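Local coordinates for DUF985 domain-containing protein (Shewanella oneidensis, PDB 1YUD), which is of unknown function but belongs to the cupin superfamily, whose beta-barrel fold often encloses a pocket for a small molecule or metal, at residues Gly59-Phe64 against Gly118-Gln123; Arg66-Glu71 against Phe139-Leu144. All blocks are in the same frame, centred on the assembly; numbering follows the deposited sequence.

Overall arrangement
Along the chain the four segments alternate: 59-64 (contact 1), 66-71 (contact 2), 118-123 (contact 1) and 139-144 (contact 2). The centres of the two contacts lie about 18 Å apart, on opposite sides of the centre of the chain. Strand 62-66 links them: its first part pairs with strand 116-121 in the five-stranded mixed sheet, and past its end the chain becomes the loop that contact 2 holds before strand 71-76 of the six-stranded antiparallel sheet. The two contacts also touch, Leu-144 CD1 lying 3.4 Å from Phe-64 O. One continuous run of chain, 59-71, is thus held first within a sheet and then against the loop before helix 147-152.

Contact 1 of 2, residues Gly59-Phe64 against Gly118-Gln123; sequences GEVSHF and GSAMNQ
Ser-62 and Ser-119 form an antiparallel hydrogen-bonded pair in the mixed sheet of the cupin fold, where strand 62-66, outermost within this chain, lies beside strand 116-121. The short strands run at 145° to each other. Ser-62 N donates to Ser-119 O at 2.8 Å, a nearly straight bond lying in the carbonyl plane. Ser-119 N returns a bond of 3.0 Å to Ser-62 O, arriving in plane on a lone pair.

Both serine side chains lie on the same face of the sheet, the one on which Ser-62 meets Phe-54 of the other sheet. Ser-62 OG stands anti to its backbone N (chi1 -174°) and makes a weak hydrogen bond to Glu-28 OE1, while Ser-119 OG is bonded to Thr-82 O of strand 81-86. Small hydroxyl side chains suit this buried place because each brings a polar group that finds a partner nearby.

On the other face Val-61 CG1 meets Ala-120 CB at 4.0 Å, a methyl-to-methyl contact. At the other end, the CB of Phe-64 points away from the facing strand, but CG lies anti to the carbonyl carbon (chi1 -77°), and one side of the ring comes back to Gly-118, CD2 within 3.6 Å of Gly-118 N at an oblique approach. The ring also touches Ile-86 and Leu-164. Glycine fits at 118 because a beta carbon there would point toward the backbone of Ser-62 and Phe-64.

The chemistry is therefore divided: two reciprocal backbone bonds set the register, apolar groups fill in beside them, and the serine hydroxyls, bonded to residues beyond the pair, tie it to its surroundings.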
loop_
_atom_site.group_PDB
_atom_site.type_symbol
_atom_site.label_atom_id
_atom_site.label_comp_id
_atom_site.label_asym_id
_atom_site.label_seq_id
_atom_site.Cartn_x
_atom_site.Cartn_y
_atom_site.Cartn_z
ATOM N N GLY A 59 0.579 -18.786 13.975
ATOM C CA GLY A 59 -0.438 -19.820 13.903
ATOM C C GLY A 59 -1.409 -19.601 12.753
ATOM O O GLY A 59 -2.214 -20.476 12.411
ATOM N N GLU A 60 -1.322 -18.426 12.142
ATOM C CA GLU A 60 -2.214 -18.078 11.046
ATOM C C GLU A 60 -1.566 -18.047 9.649
ATOM O O GLU A 60 -0.378 -17.740 9.486
ATOM C CB GLU A 60 -2.872 -16.717 11.345
ATOM C CG GLU A 60 -3.894 -16.725 12.483
ATOM C CD GLU A 60 -5.231 -17.323 12.062
ATOM O OE1 GLU A 60 -5.230 -18.445 11.502
ATOM O OE2 GLU A 60 -6.286 -16.681 12.289
ATOM N N VAL A 61 -2.371 -18.406 8.654
ATOM C CA VAL A 61 -1.983 -18.376 7.253
ATOM C C VAL A 61 -3.259 -17.954 6.536
ATOM O O VAL A 61 -4.364 -18.192 7.037
ATOM C CB VAL A 61 -1.551 -19.760 6.692
ATOM C CG1 VAL A 61 -0.345 -20.286 7.445
ATOM C CG2 VAL A 61 -2.712 -20.729 6.733
ATOM N N SER A 62 -3.114 -17.314 5.378
ATOM C CA SER A 62 -4.276 -16.880 4.616
ATOM C C SER A 62 -4.669 -17.998 3.666
ATOM O O SER A 62 -4.029 -18.197 2.643
ATOM C CB SER A 62 -3.952 -15.613 3.830
ATOM O OG SER A 62 -5.120 -15.120 3.203
ATOM N N HIS A 63 -5.729 -18.723 4.005
ATOM C CA HIS A 63 -6.177 -19.852 3.195
ATOM C C HIS A 63 -6.683 -19.530 1.784
ATOM O O HIS A 63 -7.432 -18.574 1.565
ATOM C CB HIS A 63 -7.246 -20.649 3.949
ATOM C CG HIS A 63 -6.852 -21.015 5.346
ATOM N ND1 HIS A 63 -7.200 -20.253 6.441
ATOM C CD2 HIS A 63 -6.126 -22.049 5.826
ATOM C CE1 HIS A 63 -6.707 -20.802 7.535
ATOM N NE2 HIS A 63 -6.050 -21.894 7.190
ATOM N N PHE A 64 -6.259 -20.361 0.836
ATOM C CA PHE A 64 -6.647 -20.216 -0.551
ATOM C C PHE A 64 -8.064 -19.678 -0.689
ATOM O O PHE A 64 -8.997 -20.187 -0.063
ATOM C CB PHE A 64 -6.532 -21.556 -1.262
ATOM C CG PHE A 64 -5.125 -21.936 -1.604
ATOM C CD1 PHE A 64 -4.571 -23.120 -1.126
ATOM C CD2 PHE A 64 -4.358 -21.124 -2.431
ATOM C CE1 PHE A 64 -3.266 -23.497 -1.469
ATOM C CE2 PHE A 64 -3.057 -21.486 -2.780
ATOM C CZ PHE A 64 -2.513 -22.675 -2.298
ATOM N N GLY A 118 -3.182 -17.777 -1.678
ATOM C CA GLY A 118 -3.103 -17.751 -0.234
ATOM C C GLY A 118 -1.699 -17.329 0.151
ATOM O O GLY A 118 -0.860 -17.115 -0.715
ATOM N N SER A 119 -1.420 -17.204 1.440
ATOM C CA SER A 119 -0.091 -16.796 1.850
ATOM C C SER A 119 0.262 -17.214 3.269
ATOM O O SER A 119 -0.590 -17.293 4.147
ATOM C CB SER A 119 0.049 -15.284 1.724
ATOM O OG SER A 119 1.311 -14.848 2.208
ATOM N N ALA A 120 1.544 -17.471 3.477
ATOM C CA ALA A 120 2.052 -17.851 4.775
ATOM C C ALA A 120 3.226 -16.929 5.043
ATOM O O ALA A 120 3.652 -16.205 4.152
ATOM C CB ALA A 120 2.510 -19.307 4.754
HETATM N N MSE A 121 3.739 -16.932 6.266
HETATM C CA MSE A 121 4.887 -16.094 6.567
HETATM C C MSE A 121 6.085 -16.929 6.137
HETATM O O MSE A 121 5.907 -18.035 5.635
HETATM C CB MSE A 121 4.973 -15.803 8.063
HETATM C CG MSE A 121 3.720 -15.212 8.671
HETATM SE SE MSE A 121 4.154 -14.360 10.356
HETATM C CE MSE A 121 4.526 -15.944 11.411
ATOM N N ASN A 122 7.292 -16.414 6.326
ATOM C CA ASN A 122 8.490 -17.167 5.960
ATOM C C ASN A 122 9.270 -17.600 7.207
ATOM O O ASN A 122 10.011 -18.584 7.181
ATOM C CB ASN A 122 9.379 -16.332 5.023
ATOM C CG ASN A 122 8.983 -16.480 3.550
ATOM O OD1 ASN A 122 9.125 -15.547 2.765
ATOM N ND2 ASN A 122 8.509 -17.660 3.174
ATOM N N GLN A 123 9.083 -16.852 8.292
ATOM C CA GLN A 123 9.721 -17.115 9.581
ATOM C C GLN A 123 8.661 -16.909 10.654
ATOM O O GLN A 123 7.632 -16.286 10.391
ATOM C CB GLN A 123 10.870 -16.134 9.838
ATOM C CG GLN A 123 12.125 -16.359 9.001
ATOM C CD GLN A 123 12.791 -17.701 9.271
ATOM O OE1 GLN A 123 12.260 -18.753 8.906
ATOM N NE2 GLN A 123 13.958 -17.671 9.919
#

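Contact 2 of 2, residues Arg66-Glu71 against Phe139-Leu144; sequences RLTADE and FDDFEL
Asp-141 faces Thr-68 across two connecting segments, and its backbone and carboxylate both take part. Asp-141 O accepts a weak hydrogen bond from Thr-68 N at 3.0 Å and also lies 3.1 Å from Leu-67 CA, a CA-H...O contact. The Asp-141 side chain is crossed by that of Thr-68, whose CG2, anti to its backbone N, sits 3.4 Å from Asp-141 OD1, while OG1 lies beside Asp-141 CA. An aspartate suits this place because OD1 makes a salt bridge to Arg-46 and OD2 a hydrogen bond to Thr-138 OG1. An alanine in place of Thr-68 would probably open a gap beside Asp-141 CA and OD1, leaving the carboxylate less closely packed on that side.

Phe-142 follows, its CB pointing away from segment 66-71. CG is anti to the backbone N (chi1 -177°), and CD1 of the ring reaches Leu-67 CD1 at 4.0 Å, obliquely to the ring, which also meets the ring of His-65; a large apolar ring suits this junction of leucine and imidazole.

At Glu-143 the backbone is gripped again: Arg-66 N donates to Glu-143 O at 2.8 Å, tilted 21° from the carbonyl plane. The two long side chains lie side by side and point the same way. Arg-66 NH1 and Glu-143 OE2 are 4.2 Å apart with the oxygen well out of the guanidinium plane, so opposite charges are likely to attract without a salt bridge.

One sound backbone bond and one weak one, in antiparallel register, thus pair the connection between strands 62-66 and 71-76 with the segment before helix 147-152, a link between two connections of a cupin fold.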
loop_
_atom_site.group_PDB
_atom_site.type_symbol
_atom_site.label_atom_id
_atom_site.label_comp_id
_atom_site.label_asym_id
_atom_site.label_seq_id
_atom_site.Cartn_x
_atom_site.Cartn_y
_atom_site.Cartn_z
ATOM N N ARG A 66 -10.454 -16.863 -3.730
ATOM C CA ARG A 66 -10.393 -16.160 -5.000
ATOM C C ARG A 66 -11.158 -14.841 -5.011
ATOM O O ARG A 66 -12.251 -14.734 -4.458
ATOM C CB ARG A 66 -10.923 -17.062 -6.106
ATOM C CG ARG A 66 -10.922 -16.435 -7.471
ATOM C CD ARG A 66 -11.870 -17.192 -8.373
ATOM N NE ARG A 66 -11.510 -18.600 -8.506
ATOM C CZ ARG A 66 -12.261 -19.499 -9.134
ATOM N NH1 ARG A 66 -13.416 -19.142 -9.681
ATOM N NH2 ARG A 66 -11.848 -20.753 -9.230
ATOM N N LEU A 67 -10.568 -13.836 -5.648
ATOM C CA LEU A 67 -11.179 -12.516 -5.745
ATOM C C LEU A 67 -11.654 -12.217 -7.159
ATOM O O LEU A 67 -11.230 -12.855 -8.120
ATOM C CB LEU A 67 -10.181 -11.442 -5.305
ATOM C CG LEU A 67 -10.061 -11.149 -3.808
ATOM C CD1 LEU A 67 -10.362 -12.392 -2.988
ATOM C CD2 LEU A 67 -8.659 -10.612 -3.522
ATOM N N THR A 68 -12.537 -11.233 -7.267
ATOM C CA THR A 68 -13.100 -10.809 -8.539
ATOM C C THR A 68 -12.280 -9.652 -9.069
ATOM O O THR A 68 -12.322 -9.335 -10.249
ATOM C CB THR A 68 -14.555 -10.350 -8.352
ATOM O OG1 THR A 68 -15.391 -11.497 -8.159
ATOM C CG2 THR A 68 -15.037 -9.557 -9.545
ATOM N N ALA A 69 -11.520 -9.023 -8.189
ATOM C CA ALA A 69 -10.716 -7.888 -8.584
ATOM C C ALA A 69 -9.259 -8.069 -8.179
ATOM O O ALA A 69 -8.924 -8.941 -7.382
ATOM C CB ALA A 69 -11.286 -6.616 -7.968
ATOM N N ASP A 70 -8.386 -7.258 -8.753
ATOM C CA ASP A 70 -6.983 -7.335 -8.420
ATOM C C ASP A 70 -6.782 -6.868 -6.985
ATOM O O ASP A 70 -7.652 -6.222 -6.392
ATOM C CB ASP A 70 -6.169 -6.444 -9.364
ATOM C CG ASP A 70 -6.056 -7.019 -10.754
ATOM O OD1 ASP A 70 -5.508 -6.318 -11.630
ATOM O OD2 ASP A 70 -6.505 -8.167 -10.962
ATOM N N GLU A 71 -5.624 -7.179 -6.425
ATOM C CA GLU A 71 -5.356 -6.759 -5.074
ATOM C C GLU A 71 -3.900 -6.385 -4.954
ATOM O O GLU A 71 -3.017 -7.168 -5.273
ATOM C CB GLU A 71 -5.697 -7.883 -4.101
ATOM C CG GLU A 71 -5.811 -7.439 -2.659
ATOM C CD GLU A 71 -6.207 -8.579 -1.738
ATOM O OE1 GLU A 71 -5.327 -9.365 -1.319
ATOM O OE2 GLU A 71 -7.414 -8.701 -1.450
ATOM N N PHE A 139 -18.302 -8.760 -0.508
ATOM C CA PHE A 139 -18.097 -10.189 -0.306
ATOM C C PHE A 139 -18.594 -11.060 -1.455
ATOM O O PHE A 139 -18.479 -12.284 -1.416
ATOM C CB PHE A 139 -18.699 -10.623 1.024
ATOM C CG PHE A 139 -17.725 -10.550 2.157
ATOM C CD1 PHE A 139 -16.816 -11.583 2.373
ATOM C CD2 PHE A 139 -17.675 -9.429 2.980
ATOM C CE1 PHE A 139 -15.867 -11.502 3.399
ATOM C CE2 PHE A 139 -16.733 -9.335 4.004
ATOM C CZ PHE A 139 -15.827 -10.375 4.214
ATOM N N ASP A 140 -19.133 -10.417 -2.486
ATOM C CA ASP A 140 -19.616 -11.130 -3.660
ATOM C C ASP A 140 -18.385 -11.432 -4.501
ATOM O O ASP A 140 -18.376 -12.380 -5.287
ATOM C CB ASP A 140 -20.556 -10.253 -4.482
ATOM C CG ASP A 140 -21.573 -9.535 -3.637
ATOM O OD1 ASP A 140 -21.161 -8.747 -2.761
ATOM O OD2 ASP A 140 -22.785 -9.748 -3.853
ATOM N N ASP A 141 -17.356 -10.603 -4.333
ATOM C CA ASP A 141 -16.107 -10.750 -5.068
ATOM C C ASP A 141 -15.134 -11.662 -4.331
ATOM O O ASP A 141 -13.961 -11.764 -4.699
ATOM C CB ASP A 141 -15.448 -9.385 -5.274
ATOM C CG ASP A 141 -16.384 -8.375 -5.898
ATOM O OD1 ASP A 141 -17.057 -8.723 -6.893
ATOM O OD2 ASP A 141 -16.443 -7.233 -5.397
ATOM N N PHE A 142 -15.630 -12.331 -3.296
ATOM C CA PHE A 142 -14.808 -13.225 -2.497
ATOM C C PHE A 142 -15.246 -14.673 -2.707
ATOM O O PHE A 142 -16.321 -14.928 -3.250
ATOM C CB PHE A 142 -14.948 -12.843 -1.018
ATOM C CG PHE A 142 -14.093 -13.656 -0.091
ATOM C CD1 PHE A 142 -12.754 -13.350 0.086
ATOM C CD2 PHE A 142 -14.628 -14.740 0.594
ATOM C CE1 PHE A 142 -11.956 -14.109 0.929
ATOM C CE2 PHE A 142 -13.841 -15.509 1.439
ATOM C CZ PHE A 142 -12.501 -15.190 1.605
ATOM N N GLU A 143 -14.405 -15.616 -2.285
ATOM C CA GLU A 143 -14.721 -17.038 -2.389
ATOM C C GLU A 143 -13.650 -17.907 -1.735
ATOM O O GLU A 143 -12.555 -18.069 -2.274
ATOM C CB GLU A 143 -14.905 -17.457 -3.849
ATOM C CG GLU A 143 -15.453 -18.869 -3.990
ATOM C CD GLU A 143 -15.940 -19.184 -5.393
ATOM O OE1 GLU A 143 -16.535 -20.270 -5.582
ATOM O OE2 GLU A 143 -15.727 -18.348 -6.302
ATOM N N LEU A 144 -13.973 -18.459 -0.568
ATOM C CA LEU A 144 -13.043 -19.310 0.169
ATOM C C LEU A 144 -13.213 -20.749 -0.328
ATOM O O LEU A 144 -14.305 -21.125 -0.744
ATOM C CB LEU A 144 -13.342 -19.203 1.669
ATOM C CG LEU A 144 -12.259 -19.612 2.672
ATOM C CD1 LEU A 144 -10.978 -18.856 2.371
ATOM C CD2 LEU A 144 -12.725 -19.324 4.098
#